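Local coordinates for protein flavodoxin (Bacteroides uniformis, PDB 4J8P) that binds flavin mononucleotide in a flavodoxin-like fold and is probably an electron-transfer flavoprotein, at residues Y80-I85 and T111-A116. Numbering follows the deposited sequence.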
loop_
_atom_site.group_PDB
_atom_site.type_symbol
_atom_site.label_atom_id
_atom_site.label_comp_id
_atom_site.label_asym_id
_atom_site.label_seq_id
_atom_site.Cartn_x
_atom_site.Cartn_y
_atom_site.Cartn_z
ATOM N N TYR A 80 -11.849 5.328 11.203
ATOM C CA TYR A 80 -11.130 4.058 11.194
ATOM C C TYR A 80 -10.172 3.884 12.359
ATOM O O TYR A 80 -9.417 4.807 12.673
ATOM C CB TYR A 80 -10.321 3.949 9.892
ATOM C CG TYR A 80 -11.141 4.186 8.645
ATOM C CD1 TYR A 80 -12.080 3.250 8.218
ATOM C CD2 TYR A 80 -11.001 5.356 7.909
ATOM C CE1 TYR A 80 -12.859 3.476 7.089
ATOM C CE2 TYR A 80 -11.745 5.574 6.753
ATOM C CZ TYR A 80 -12.687 4.638 6.357
ATOM O OH TYR A 80 -13.399 4.812 5.198
ATOM N N ASP A 81 -10.125 2.674 12.940
ATOM C CA ASP A 81 -9.125 2.367 13.959
ATOM C C ASP A 81 -8.079 1.410 13.358
ATOM O O ASP A 81 -7.040 1.187 13.971
ATOM C CB ASP A 81 -9.742 1.801 15.257
ATOM C CG ASP A 81 -10.323 0.393 15.235
ATOM O OD1 ASP A 81 -10.180 -0.301 14.210
ATOM O OD2 ASP A 81 -10.920 -0.023 16.262
ATOM N N THR A 82 -8.376 0.837 12.157
ATOM C CA THR A 82 -7.499 -0.124 11.494
ATOM C C THR A 82 -7.404 0.215 10.035
ATOM O O THR A 82 -8.445 0.375 9.385
ATOM C CB THR A 82 -8.022 -1.577 11.669
ATOM O OG1 THR A 82 -8.171 -1.860 13.060
ATOM C CG2 THR A 82 -7.056 -2.629 11.086
ATOM N N ILE A 83 -6.178 0.316 9.510
ATOM C CA ILE A 83 -5.980 0.630 8.104
ATOM C C ILE A 83 -4.998 -0.339 7.498
ATOM O O ILE A 83 -3.848 -0.413 7.943
ATOM C CB ILE A 83 -5.494 2.087 7.885
ATOM C CG1 ILE A 83 -6.514 3.099 8.517
ATOM C CG2 ILE A 83 -5.254 2.348 6.353
ATOM C CD1 ILE A 83 -6.138 4.546 8.375
ATOM N N TYR A 84 -5.453 -1.081 6.495
ATOM C CA TYR A 84 -4.542 -1.935 5.717
ATOM C C TYR A 84 -4.029 -1.095 4.552
ATOM O O TYR A 84 -4.813 -0.319 3.983
ATOM C CB TYR A 84 -5.270 -3.151 5.166
ATOM C CG TYR A 84 -5.663 -4.168 6.194
ATOM C CD1 TYR A 84 -6.769 -3.967 7.009
ATOM C CD2 TYR A 84 -4.936 -5.354 6.341
ATOM C CE1 TYR A 84 -7.127 -4.907 7.984
ATOM C CE2 TYR A 84 -5.303 -6.311 7.286
ATOM C CZ TYR A 84 -6.400 -6.079 8.102
ATOM O OH TYR A 84 -6.764 -7.005 9.057
ATOM N N ILE A 85 -2.716 -1.191 4.211
ATOM C CA ILE A 85 -2.162 -0.426 3.085
ATOM C C ILE A 85 -1.491 -1.411 2.179
ATOM O O ILE A 85 -0.521 -2.057 2.592
ATOM C CB ILE A 85 -1.179 0.679 3.556
ATOM C CG1 ILE A 85 -1.891 1.651 4.524
ATOM C CG2 ILE A 85 -0.613 1.426 2.312
ATOM C CD1 ILE A 85 -0.971 2.766 5.009
ATOM N N THR A 111 -4.130 1.147 14.008
ATOM C CA THR A 111 -3.259 0.033 13.671
ATOM C C THR A 111 -3.154 0.027 12.166
ATOM O O THR A 111 -4.175 0.131 11.474
ATOM C CB THR A 111 -3.769 -1.267 14.253
ATOM O OG1 THR A 111 -3.498 -1.253 15.661
ATOM C CG2 THR A 111 -3.131 -2.493 13.599
ATOM N N VAL A 112 -1.935 -0.006 11.663
ATOM C CA VAL A 112 -1.680 0.052 10.227
ATOM C C VAL A 112 -0.928 -1.190 9.800
ATOM O O VAL A 112 0.121 -1.519 10.368
ATOM C CB VAL A 112 -0.925 1.339 9.858
ATOM C CG1 VAL A 112 -0.672 1.390 8.353
ATOM C CG2 VAL A 112 -1.712 2.568 10.337
ATOM N N ILE A 113 -1.480 -1.900 8.809
ATOM C CA ILE A 113 -0.979 -3.198 8.396
ATOM C C ILE A 113 -0.625 -3.183 6.921
ATOM O O ILE A 113 -1.529 -3.042 6.098
ATOM C CB ILE A 113 -2.050 -4.281 8.674
ATOM C CG1 ILE A 113 -2.476 -4.283 10.159
ATOM C CG2 ILE A 113 -1.521 -5.678 8.219
ATOM C CD1 ILE A 113 -3.804 -5.006 10.456
ATOM N N PRO A 114 0.659 -3.287 6.565
ATOM C CA PRO A 114 1.010 -3.304 5.143
ATOM C C PRO A 114 0.842 -4.684 4.518
ATOM O O PRO A 114 1.106 -5.715 5.149
ATOM C CB PRO A 114 2.482 -2.879 5.125
ATOM C CG PRO A 114 3.044 -3.385 6.482
ATOM C CD PRO A 114 1.849 -3.453 7.444
ATOM N N PHE A 115 0.393 -4.714 3.259
ATOM C CA PHE A 115 0.376 -5.986 2.511
ATOM C C PHE A 115 0.867 -5.685 1.088
ATOM O O PHE A 115 0.858 -4.515 0.660
ATOM C CB PHE A 115 -0.995 -6.690 2.543
ATOM C CG PHE A 115 -2.109 -5.963 1.827
ATOM C CD1 PHE A 115 -2.829 -4.967 2.468
ATOM C CD2 PHE A 115 -2.468 -6.312 0.527
ATOM C CE1 PHE A 115 -3.864 -4.303 1.814
ATOM C CE2 PHE A 115 -3.515 -5.647 -0.133
ATOM C CZ PHE A 115 -4.220 -4.664 0.520
ATOM N N ALA A 116 1.350 -6.708 0.395
ATOM C CA ALA A 116 1.936 -6.448 -0.912
ATOM C C ALA A 116 1.826 -7.619 -1.851
ATOM O O ALA A 116 1.460 -8.732 -1.455
ATOM C CB ALA A 116 3.429 -6.100 -0.719
#
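Tyr84 and Ile113, paired across two parallel strands, both turn their first side-chain bond anti to the carbonyl carbon (chi1 -71° and -56°), and the two side chains therefore run side by side in the same direction. With its chain extended, Ile113 lays its CD1 methyl over one face of the Tyr84 ring, 4.0 Å from the centroid and displaced toward the rim, a CH-pi contact that brings CD1 within 3.7 Å of CZ. Phe115 adopts the rarer torsion, CG between its backbone N and carbonyl carbon (chi1 66°); this swings the ring back toward 80-85, where its CE1 edge meets Tyr84 CB at 3.8 Å. On the other face of the sheet, the Ile85 CD1 tip touches Val112 CG1 at 3.6 Å.

The backbones illustrate regular parallel pairing. Ile83 and Ile85 each use both N-H and C=O to reach the residues flanking their partners, while Asp81 O receives Thr111 N at 2.9 Å. Ile83 N meets Thr111 O almost head-on, at 2.8 Å, and the CA-H of Val112 adds a second, weaker contact to Ile83 O. Beside the Asp81-Thr111 bond, Thr82 OG1 donates to Asp81 OD1 from above the carboxylate plane.

These neighbours belong to the beta-alpha-beta unit in which helix 96-102 links strands 80-88 and 111-117 of the flavodoxin-like sheet. Strand 7-12 pairs with the far edge of 80-88, and strand 138-144 flanks 111-117; Val26 and Val30 of helix 18-30, with Trp156 and Ile157 of helix 150-158, cover the Tyr84-Ile113 face.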